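PDB 3IM8: malonyl acyl carrier protein transacylase, which probably transfers the malonyl group of malonyl-CoA to holo acyl carrier protein, giving malonyl-ACP for fatty acid synthesis. Local coordinates for residues A[57-66]-A[109-120]; A[254-262]-A[278-289]. All coordinates share one frame; numbering follows the deposited sequence.

Contact 1. Residues A[57-66]-A[109-120]; sequences QTRYTQPAIL and VALVAKRGAYME. With ACT (acetate ion), chain B.
Gln62 reaches from helix 58-66 into a hole formed by Val112, Arg115, Gly116 and Met119 of helix 109-120. Its side chain and that of Arg115 cross at about a right angle. Arg115 NH1 donates to Gln62 OE1 at 2.9 Å. The oxygen lies in the guanidinium plane, but the donor stands 51° out of the amide's carbonyl plane, so the bond does not follow a lone pair. Arg115 is extended, with CG anti to the backbone N (chi1 -178°), which carries its guanidinium past the Gln62 amide. Met119 SD sits 3.4 Å above the plane of the Arg115 guanidinium, over its centre. The same sulfur takes a weak hydrogen bond from Gln62 NE2. That NE2 also bonds to Gln11, which helps fix the rotation of the amide.

Near the start of segment 57-66, Glu120 meets Arg59. Glu120 OE1 forms a salt bridge with Arg59 NH1 at 3.0 Å and also accepts from Arg59 N at 3.3 Å. The backbone donor comes from above the carboxylate plane. Arg59 bends at chi2 and chi3, which folds its guanidinium back to this oxygen. Here the backbones come very close. The CA atoms of Arg59 and Gly116 are 4.0 Å apart, and the missing side chain of Gly116 permits this. Beyond Gln62, Pro63 lies against Val112 CG2 and Ala113 CB, and Leu66 CD2 meets Val109 CG2 at 3.7 Å.

Arg115 NH1 also donates to OXT of an acetate, probably from the crystallisation liquor, and Arg115 NH2 bonds to Ser90 OG and Gln247 OE1. The acetate is also hydrogen-bonded to Ser90 and His199, the two predicted active-site residues. It probably marks the place of the malonyl carboxylate, which an arginine beside the serine binds in FabD-type acyltransferases.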
loop_
_atom_site.group_PDB
_atom_site.type_symbol
_atom_site.label_atom_id
_atom_site.label_comp_id
_atom_site.label_asym_id
_atom_site.label_seq_id
_atom_site.Cartn_x
_atom_site.Cartn_y
_atom_site.Cartn_z
ATOM N N GLN A 57 -6.669 3.940 -13.449
ATOM C CA GLN A 57 -7.575 2.761 -13.378
ATOM C C GLN A 57 -6.941 1.552 -12.654
ATOM O O GLN A 57 -6.018 0.933 -13.164
ATOM C CB GLN A 57 -8.059 2.311 -14.764
ATOM C CG GLN A 57 -8.945 3.358 -15.463
ATOM C CD GLN A 57 -9.242 2.969 -16.931
ATOM O OE1 GLN A 57 -9.363 1.766 -17.241
ATOM N NE2 GLN A 57 -9.331 4.005 -17.856
ATOM N N THR A 58 -7.544 1.200 -11.517
ATOM C CA THR A 58 -7.040 0.204 -10.574
ATOM C C THR A 58 -6.311 -1.002 -11.194
ATOM O O THR A 58 -5.205 -1.365 -10.734
ATOM C CB THR A 58 -8.160 -0.206 -9.546
ATOM O OG1 THR A 58 -8.775 0.980 -9.026
ATOM C CG2 THR A 58 -7.574 -1.011 -8.373
ATOM N N ARG A 59 -6.873 -1.622 -12.221
ATOM C CA ARG A 59 -6.253 -2.801 -12.823
ATOM C C ARG A 59 -4.883 -2.485 -13.476
ATOM O O ARG A 59 -4.064 -3.390 -13.627
ATOM C CB ARG A 59 -7.186 -3.508 -13.837
ATOM C CG ARG A 59 -7.319 -2.743 -15.181
ATOM C CD ARG A 59 -7.418 -3.665 -16.376
ATOM N NE ARG A 59 -8.506 -4.650 -16.324
ATOM C CZ ARG A 59 -9.783 -4.371 -16.048
ATOM N NH1 ARG A 59 -10.169 -3.116 -15.770
ATOM N NH2 ARG A 59 -10.669 -5.364 -16.033
ATOM N N TYR A 60 -4.652 -1.221 -13.865
ATOM C CA TYR A 60 -3.333 -0.794 -14.383
ATOM C C TYR A 60 -2.494 -0.077 -13.304
ATOM O O TYR A 60 -1.280 -0.176 -13.300
ATOM C CB TYR A 60 -3.460 0.106 -15.616
ATOM C CG TYR A 60 -4.318 -0.494 -16.688
ATOM C CD1 TYR A 60 -3.936 -1.668 -17.322
ATOM C CD2 TYR A 60 -5.537 0.090 -17.040
ATOM C CE1 TYR A 60 -4.715 -2.223 -18.295
ATOM C CE2 TYR A 60 -6.329 -0.468 -18.016
ATOM C CZ TYR A 60 -5.913 -1.632 -18.631
ATOM O OH TYR A 60 -6.711 -2.224 -19.588
ATOM N N THR A 61 -3.135 0.657 -12.414
ATOM C CA THR A 61 -2.395 1.292 -11.343
ATOM C C THR A 61 -1.561 0.305 -10.540
ATOM O O THR A 61 -0.389 0.594 -10.169
ATOM C CB THR A 61 -3.348 1.959 -10.364
ATOM O OG1 THR A 61 -4.292 2.734 -11.114
ATOM C CG2 THR A 61 -2.583 2.868 -9.416
ATOM N N GLN A 62 -2.170 -0.837 -10.209
ATOM C CA GLN A 62 -1.496 -1.761 -9.288
ATOM C C GLN A 62 -0.191 -2.303 -9.865
ATOM O O GLN A 62 0.844 -2.173 -9.235
ATOM C CB GLN A 62 -2.446 -2.847 -8.761
ATOM C CG GLN A 62 -3.586 -2.225 -7.890
ATOM C CD GLN A 62 -4.306 -3.242 -7.006
ATOM O OE1 GLN A 62 -3.850 -4.381 -6.836
ATOM N NE2 GLN A 62 -5.444 -2.847 -6.471
ATOM N N PRO A 63 -0.214 -2.865 -11.091
ATOM C CA PRO A 63 1.090 -3.322 -11.669
ATOM C C PRO A 63 2.009 -2.155 -12.050
ATOM O O PRO A 63 3.224 -2.285 -11.995
ATOM C CB PRO A 63 0.663 -4.154 -12.877
ATOM C CG PRO A 63 -0.749 -3.615 -13.251
ATOM C CD PRO A 63 -1.360 -3.356 -11.887
ATOM N N ALA A 64 1.447 -0.989 -12.351
ATOM C CA ALA A 64 2.295 0.167 -12.670
ATOM C C ALA A 64 3.134 0.555 -11.493
ATOM O O ALA A 64 4.335 0.702 -11.628
ATOM C CB ALA A 64 1.450 1.410 -13.121
ATOM N N ILE A 65 2.479 0.734 -10.334
ATOM C CA ILE A 65 3.189 1.115 -9.106
ATOM C C ILE A 65 4.121 -0.041 -8.697
ATOM O O ILE A 65 5.270 0.176 -8.380
ATOM C CB ILE A 65 2.214 1.441 -7.937
ATOM C CG1 ILE A 65 1.531 2.773 -8.188
ATOM C CG2 ILE A 65 2.988 1.525 -6.559
ATOM C CD1 ILE A 65 0.285 2.960 -7.397
ATOM N N LEU A 66 3.613 -1.275 -8.685
ATOM C CA LEU A 66 4.497 -2.363 -8.225
ATOM C C LEU A 66 5.811 -2.454 -9.031
ATOM O O LEU A 66 6.884 -2.614 -8.463
ATOM C CB LEU A 66 3.775 -3.725 -8.199
ATOM C CG LEU A 66 4.698 -4.918 -7.864
ATOM C CD1 LEU A 66 4.146 -5.761 -6.688
ATOM C CD2 LEU A 66 5.055 -5.793 -9.108
ATOM N N VAL A 109 3.849 -9.263 -10.685
ATOM C CA VAL A 109 3.261 -8.437 -11.715
ATOM C C VAL A 109 1.952 -9.054 -12.204
ATOM O O VAL A 109 0.943 -8.325 -12.278
ATOM C CB VAL A 109 4.229 -8.249 -12.874
ATOM C CG1 VAL A 109 3.581 -7.453 -13.981
ATOM C CG2 VAL A 109 5.494 -7.502 -12.381
ATOM N N ALA A 110 1.945 -10.359 -12.540
ATOM C CA ALA A 110 0.695 -10.940 -13.032
ATOM C C ALA A 110 -0.371 -10.918 -11.910
ATOM O O ALA A 110 -1.534 -10.626 -12.160
ATOM C CB ALA A 110 0.889 -12.377 -13.569
ATOM N N LEU A 111 0.042 -11.208 -10.680
ATOM C CA LEU A 111 -0.868 -11.368 -9.589
ATOM C C LEU A 111 -1.552 -10.068 -9.205
ATOM O O LEU A 111 -2.747 -10.092 -8.833
ATOM C CB LEU A 111 -0.095 -11.872 -8.405
ATOM C CG LEU A 111 -0.714 -12.044 -7.055
ATOM C CD1 LEU A 111 -1.957 -12.963 -7.142
ATOM C CD2 LEU A 111 0.421 -12.631 -6.194
ATOM N N VAL A 112 -0.815 -8.946 -9.239
ATOM C CA VAL A 112 -1.450 -7.646 -8.905
ATOM C C VAL A 112 -2.342 -7.111 -10.045
ATOM O O VAL A 112 -3.304 -6.406 -9.761
ATOM C CB VAL A 112 -0.466 -6.514 -8.324
ATOM C CG1 VAL A 112 0.297 -7.029 -7.014
ATOM C CG2 VAL A 112 0.521 -6.041 -9.372
ATOM N N ALA A 113 -2.045 -7.455 -11.307
ATOM C CA ALA A 113 -2.975 -7.145 -12.407
ATOM C C ALA A 113 -4.322 -7.789 -12.165
ATOM O O ALA A 113 -5.346 -7.159 -12.414
ATOM C CB ALA A 113 -2.444 -7.585 -13.727
ATOM N N LYS A 114 -4.320 -9.019 -11.644
ATOM C CA LYS A 114 -5.551 -9.733 -11.289
ATOM C C LYS A 114 -6.204 -9.141 -10.054
ATOM O O LYS A 114 -7.415 -8.826 -10.098
ATOM C CB LYS A 114 -5.263 -11.217 -11.125
ATOM C CG LYS A 114 -5.308 -11.979 -12.468
ATOM C CD LYS A 114 -4.739 -13.389 -12.279
ATOM C CE LYS A 114 -4.856 -14.299 -13.518
ATOM N NZ LYS A 114 -6.306 -14.636 -13.794
ATOM N N ARG A 115 -5.400 -8.913 -8.992
ATOM C CA ARG A 115 -5.854 -8.255 -7.766
ATOM C C ARG A 115 -6.560 -6.945 -8.079
ATOM O O ARG A 115 -7.636 -6.671 -7.526
ATOM C CB ARG A 115 -4.687 -7.961 -6.793
ATOM C CG ARG A 115 -5.122 -7.338 -5.507
ATOM C CD ARG A 115 -3.933 -7.116 -4.549
ATOM N NE ARG A 115 -4.258 -6.505 -3.239
ATOM C CZ ARG A 115 -4.227 -5.198 -2.952
ATOM N NH1 ARG A 115 -4.010 -4.283 -3.895
ATOM N NH2 ARG A 115 -4.471 -4.796 -1.709
ATOM N N GLY A 116 -5.921 -6.120 -8.919
ATOM C CA GLY A 116 -6.503 -4.801 -9.322
ATOM C C GLY A 116 -7.888 -4.939 -9.964
ATOM O O GLY A 116 -8.863 -4.282 -9.547
ATOM N N ALA A 117 -7.943 -5.805 -10.978
ATOM C CA ALA A 117 -9.183 -6.194 -11.641
ATOM C C ALA A 117 -10.240 -6.590 -10.633
ATOM O O ALA A 117 -11.292 -5.958 -10.630
ATOM C CB ALA A 117 -8.940 -7.325 -12.688
ATOM N N TYR A 118 -9.952 -7.556 -9.745
ATOM C CA TYR A 118 -10.973 -8.054 -8.793
ATOM C C TYR A 118 -11.460 -6.968 -7.878
ATOM O O TYR A 118 -12.639 -6.928 -7.567
ATOM C CB TYR A 118 -10.469 -9.193 -7.911
ATOM C CG TYR A 118 -9.938 -10.421 -8.654
ATOM C CD1 TYR A 118 -8.882 -11.165 -8.114
ATOM C CD2 TYR A 118 -10.470 -10.827 -9.901
ATOM C CE1 TYR A 118 -8.365 -12.282 -8.774
ATOM C CE2 TYR A 118 -9.971 -11.971 -10.574
ATOM C CZ TYR A 118 -8.920 -12.681 -9.994
ATOM O OH TYR A 118 -8.390 -13.788 -10.587
ATOM N N MET A 119 -10.552 -6.093 -7.424
ATOM C CA MET A 119 -10.896 -4.979 -6.505
ATOM C C MET A 119 -11.784 -3.945 -7.195
ATOM O O MET A 119 -12.760 -3.479 -6.607
ATOM C CB MET A 119 -9.636 -4.319 -5.919
ATOM C CG MET A 119 -8.931 -5.238 -4.924
ATOM S SD MET A 119 -7.432 -4.636 -4.099
ATOM C CE MET A 119 -8.025 -3.264 -3.142
ATOM N N GLU A 120 -11.411 -3.583 -8.425
ATOM C CA GLU A 120 -12.139 -2.618 -9.273
ATOM C C GLU A 120 -13.575 -3.074 -9.569
ATOM O O GLU A 120 -14.515 -2.294 -9.429
ATOM C CB GLU A 120 -11.351 -2.373 -10.587
ATOM C CG GLU A 120 -11.933 -1.322 -11.596
ATOM C CD GLU A 120 -10.866 -0.766 -12.648
ATOM O OE1 GLU A 120 -9.986 -1.531 -13.188
ATOM O OE2 GLU A 120 -10.937 0.470 -12.920
HETATM C C ACT B . -5.394 -0.391 -2.274
HETATM O O ACT B . -5.920 -0.771 -1.158
HETATM O OXT ACT B . -4.763 -1.245 -3.107
HETATM C CH3 ACT B . -5.599 1.100 -2.462
HETATM O O HOH W 1 -9.948 2.707 -10.538
#

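Contact 2. Residues A[254-262]-A[278-289]; sequences FYESIGVMQ and LSGFVKKIDQTA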
loop_
_atom_site.group_PDB
_atom_site.type_symbol
_atom_site.label_atom_id
_atom_site.label_comp_id
_atom_site.label_asym_id
_atom_site.label_seq_id
_atom_site.Cartn_x
_atom_site.Cartn_y
_atom_site.Cartn_z
ATOM N N PHE A 254 -1.185 0.499 9.734
ATOM C CA PHE A 254 0.135 1.036 9.415
ATOM C C PHE A 254 0.942 1.406 10.674
ATOM O O PHE A 254 2.070 0.953 10.808
ATOM C CB PHE A 254 0.065 2.221 8.415
ATOM C CG PHE A 254 1.433 2.693 7.941
ATOM C CD1 PHE A 254 1.976 3.885 8.428
ATOM C CD2 PHE A 254 2.177 1.923 7.027
ATOM C CE1 PHE A 254 3.208 4.330 8.011
ATOM C CE2 PHE A 254 3.458 2.325 6.607
ATOM C CZ PHE A 254 3.981 3.549 7.094
ATOM N N TYR A 255 0.375 2.196 11.593
ATOM C CA TYR A 255 1.196 2.688 12.727
ATOM C C TYR A 255 1.638 1.576 13.652
ATOM O O TYR A 255 2.748 1.608 14.174
ATOM C CB TYR A 255 0.561 3.863 13.491
ATOM C CG TYR A 255 -0.775 3.622 14.181
ATOM C CD1 TYR A 255 -1.966 4.098 13.619
ATOM C CD2 TYR A 255 -0.839 2.963 15.424
ATOM C CE1 TYR A 255 -3.194 3.918 14.253
ATOM C CE2 TYR A 255 -2.055 2.772 16.069
ATOM C CZ TYR A 255 -3.228 3.257 15.476
ATOM O OH TYR A 255 -4.424 3.079 16.090
ATOM N N GLU A 256 0.771 0.568 13.815
ATOM C CA GLU A 256 1.133 -0.606 14.617
ATOM C C GLU A 256 2.288 -1.329 13.980
ATOM O O GLU A 256 3.177 -1.804 14.687
ATOM C CB GLU A 256 -0.028 -1.566 14.704
ATOM C CG GLU A 256 -1.151 -1.060 15.591
ATOM C CD GLU A 256 -2.401 -1.854 15.350
ATOM O OE1 GLU A 256 -3.448 -1.215 14.956
ATOM O OE2 GLU A 256 -2.283 -3.109 15.503
ATOM N N SER A 257 2.266 -1.424 12.647
ATOM C CA SER A 257 3.378 -2.008 11.904
ATOM C C SER A 257 4.702 -1.228 12.096
ATOM O O SER A 257 5.772 -1.840 12.191
ATOM C CB SER A 257 3.030 -2.118 10.413
ATOM O OG SER A 257 1.870 -2.905 10.271
ATOM N N ILE A 258 4.629 0.102 12.109
ATOM C CA ILE A 258 5.814 0.942 12.342
ATOM C C ILE A 258 6.344 0.723 13.774
ATOM O O ILE A 258 7.564 0.734 14.008
ATOM C CB ILE A 258 5.537 2.448 12.125
ATOM C CG1 ILE A 258 5.147 2.778 10.677
ATOM C CG2 ILE A 258 6.810 3.265 12.487
ATOM C CD1 ILE A 258 6.254 2.500 9.644
ATOM N N GLY A 259 5.435 0.528 14.722
ATOM C CA GLY A 259 5.804 0.123 16.113
ATOM C C GLY A 259 6.522 -1.225 16.263
ATOM O O GLY A 259 7.470 -1.330 17.021
ATOM N N VAL A 260 6.074 -2.262 15.544
ATOM C CA VAL A 260 6.824 -3.499 15.400
ATOM C C VAL A 260 8.247 -3.281 14.828
ATOM O O VAL A 260 9.222 -3.898 15.324
ATOM C CB VAL A 260 6.049 -4.558 14.534
ATOM C CG1 VAL A 260 6.954 -5.731 14.110
ATOM C CG2 VAL A 260 4.803 -5.082 15.294
ATOM N N MET A 261 8.392 -2.451 13.787
ATOM C CA MET A 261 9.735 -2.180 13.291
ATOM C C MET A 261 10.608 -1.407 14.329
ATOM O O MET A 261 11.756 -1.738 14.522
ATOM C CB MET A 261 9.712 -1.457 11.923
ATOM C CG MET A 261 8.925 -2.189 10.874
ATOM S SD MET A 261 8.683 -1.157 9.455
ATOM C CE MET A 261 9.013 -2.294 8.158
ATOM N N GLN A 262 10.070 -0.387 14.982
ATOM C CA GLN A 262 10.824 0.320 16.057
ATOM C C GLN A 262 11.220 -0.620 17.199
ATOM O O GLN A 262 12.376 -0.605 17.620
ATOM C CB GLN A 262 10.070 1.550 16.583
ATOM C CG GLN A 262 9.747 2.470 15.434
ATOM C CD GLN A 262 9.325 3.807 15.886
ATOM O OE1 GLN A 262 8.196 3.989 16.320
ATOM N NE2 GLN A 262 10.247 4.775 15.804
ATOM N N LEU A 278 3.839 7.473 2.921
ATOM C CA LEU A 278 4.236 6.786 4.146
ATOM C C LEU A 278 5.155 7.631 5.014
ATOM O O LEU A 278 5.025 7.624 6.272
ATOM C CB LEU A 278 4.845 5.404 3.851
ATOM C CG LEU A 278 3.929 4.559 2.959
ATOM C CD1 LEU A 278 4.479 3.111 2.653
ATOM C CD2 LEU A 278 2.459 4.447 3.520
ATOM N N SER A 279 6.089 8.338 4.372
ATOM C CA SER A 279 6.938 9.305 5.100
ATOM C C SER A 279 6.141 10.308 5.929
ATOM O O SER A 279 6.446 10.501 7.090
ATOM C CB SER A 279 7.866 10.067 4.151
ATOM O OG SER A 279 8.640 9.153 3.417
ATOM N N GLY A 280 5.131 10.941 5.332
ATOM C CA GLY A 280 4.178 11.792 6.079
ATOM C C GLY A 280 3.557 11.154 7.334
ATOM O O GLY A 280 3.410 11.821 8.347
ATOM N N PHE A 281 3.165 9.877 7.240
ATOM C CA PHE A 281 2.648 9.072 8.346
ATOM C C PHE A 281 3.725 8.812 9.412
ATOM O O PHE A 281 3.483 9.034 10.571
ATOM C CB PHE A 281 2.092 7.705 7.859
ATOM C CG PHE A 281 0.886 7.784 6.910
ATOM C CD1 PHE A 281 0.590 6.714 6.099
ATOM C CD2 PHE A 281 0.044 8.890 6.865
ATOM C CE1 PHE A 281 -0.495 6.736 5.245
ATOM C CE2 PHE A 281 -1.078 8.900 6.026
ATOM C CZ PHE A 281 -1.316 7.828 5.198
ATOM N N VAL A 282 4.906 8.333 9.029
ATOM C CA VAL A 282 5.980 8.005 10.027
ATOM C C VAL A 282 6.520 9.269 10.797
ATOM O O VAL A 282 7.048 9.163 11.932
ATOM C CB VAL A 282 7.148 7.216 9.324
ATOM C CG1 VAL A 282 8.368 7.048 10.263
ATOM C CG2 VAL A 282 6.633 5.819 8.764
ATOM N N LYS A 283 6.416 10.435 10.165
ATOM C CA LYS A 283 6.817 11.706 10.757
ATOM C C LYS A 283 5.860 12.069 11.902
ATOM O O LYS A 283 6.269 12.660 12.882
ATOM C CB LYS A 283 6.721 12.808 9.707
ATOM C CG LYS A 283 7.923 13.709 9.539
ATOM C CD LYS A 283 7.895 14.919 10.463
ATOM C CE LYS A 283 9.026 15.896 10.115
ATOM N NZ LYS A 283 9.486 16.585 11.337
ATOM N N LYS A 284 4.579 11.741 11.747
ATOM C CA LYS A 284 3.616 11.933 12.801
ATOM C C LYS A 284 3.792 10.847 13.877
ATOM O O LYS A 284 3.829 11.155 15.058
ATOM C CB LYS A 284 2.180 11.961 12.254
ATOM C CG LYS A 284 1.968 12.758 10.960
ATOM C CD LYS A 284 1.370 14.136 11.185
ATOM C CE LYS A 284 0.992 14.803 9.873
ATOM N NZ LYS A 284 0.052 15.944 10.127
ATOM N N ILE A 285 3.932 9.583 13.483
ATOM C CA ILE A 285 4.163 8.494 14.445
ATOM C C ILE A 285 5.376 8.780 15.295
ATOM O O ILE A 285 5.328 8.652 16.493
ATOM C CB ILE A 285 4.317 7.106 13.752
ATOM C CG1 ILE A 285 3.007 6.769 13.013
ATOM C CG2 ILE A 285 4.653 6.012 14.775
ATOM C CD1 ILE A 285 3.166 5.882 11.782
ATOM N N ASP A 286 6.483 9.156 14.668
ATOM C CA ASP A 286 7.698 9.469 15.398
ATOM C C ASP A 286 8.555 10.479 14.597
ATOM O O ASP A 286 9.346 10.103 13.770
ATOM C CB ASP A 286 8.474 8.176 15.684
ATOM C CG ASP A 286 9.765 8.400 16.518
ATOM O OD1 ASP A 286 10.023 9.534 16.998
ATOM O OD2 ASP A 286 10.530 7.420 16.674
ATOM N N GLN A 287 8.370 11.769 14.869
ATOM C CA GLN A 287 9.254 12.838 14.360
ATOM C C GLN A 287 10.749 12.665 14.617
ATOM O O GLN A 287 11.529 13.256 13.886
ATOM C CB GLN A 287 8.836 14.219 14.887
ATOM C CG GLN A 287 9.241 14.492 16.337
ATOM C CD GLN A 287 8.132 14.196 17.339
ATOM O OE1 GLN A 287 7.272 15.061 17.604
ATOM N NE2 GLN A 287 8.147 12.969 17.920
ATOM N N THR A 288 11.156 11.885 15.625
ATOM C CA THR A 288 12.600 11.616 15.827
ATOM C C THR A 288 13.173 10.515 14.930
ATOM O O THR A 288 14.396 10.353 14.884
ATOM C CB THR A 288 12.984 11.225 17.304
ATOM O OG1 THR A 288 12.491 9.903 17.616
ATOM C CG2 THR A 288 12.473 12.278 18.307
ATOM N N ALA A 289 12.310 9.766 14.235
ATOM C CA ALA A 289 12.780 8.678 13.359
ATOM C C ALA A 289 13.496 9.242 12.134
ATOM O O ALA A 289 13.071 10.226 11.526
ATOM C CB ALA A 289 11.592 7.720 12.945
#
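Phe254 enters a hole lined by Leu278, Phe281, Val282 and Ile285. Its CB bond points toward segment 278-289, and CG is anti to the backbone N (chi1 -173°), which carries the ring in among these four residues. From CG the ring divides. On one edge, CD1 meets CB and CD1 of Phe281, and CE1 lies 3.6 Å from Phe281 CB. CE1 also approaches Ile285 CD1. On the other edge, CE2 meets Leu278 CD2. That methyl lies over one face of the ring as a CH-pi contact, 4.2 Å from the centroid. At the tip, CZ touches Leu278 CB at 3.8 Å. Val282 CG2 comes instead to the ring edge. The Phe254 and Phe281 rings are oblique, with planes 59° apart.

Ile285 returns the fit as a knob among Phe254, Tyr255, Ile258 and Gln262. Its CD1 rests 3.7 Å from Tyr255 CB. Next to it, Ile258 CD1 presses on Val282 CG2 at 3.5 Å, a tight carbon pair. Gln262 NE2 donates to Asp286 OD2 at 2.8 Å, on the anti lone pair of that oxygen. Asp286 is the first residue past helix 277-285. Its OD1 accepts from Thr288 N, an Asx turn, and from Thr288 OG1. The interlocking apolar fit thus depends on shape. The one directional bond across the contact ties Gln262 to a carboxylate whose orientation the two Thr288 donors probably set.

In the fold
Contact 1 and contact 2 lie on opposite sides of the chain's centre. Their own centres are 27 Å apart, and their nearest atoms are about 9 Å apart without touching. Contact 1 closes along the chain before contact 2 opens. Their relation to the predicted active site differs. In contact 1, the Arg115 side chain is about 3 Å from that of Ser90 and about 4 Å from that of His199. In contact 2, the Leu278 side chain is about 9 Å from that of Ser90, and that of Phe254 about 10 Å from that of His199. There, Leu278 and Val282 pack on strand 4-8 of the parallel sheet, next to strand 85-88, which leads to Ser90.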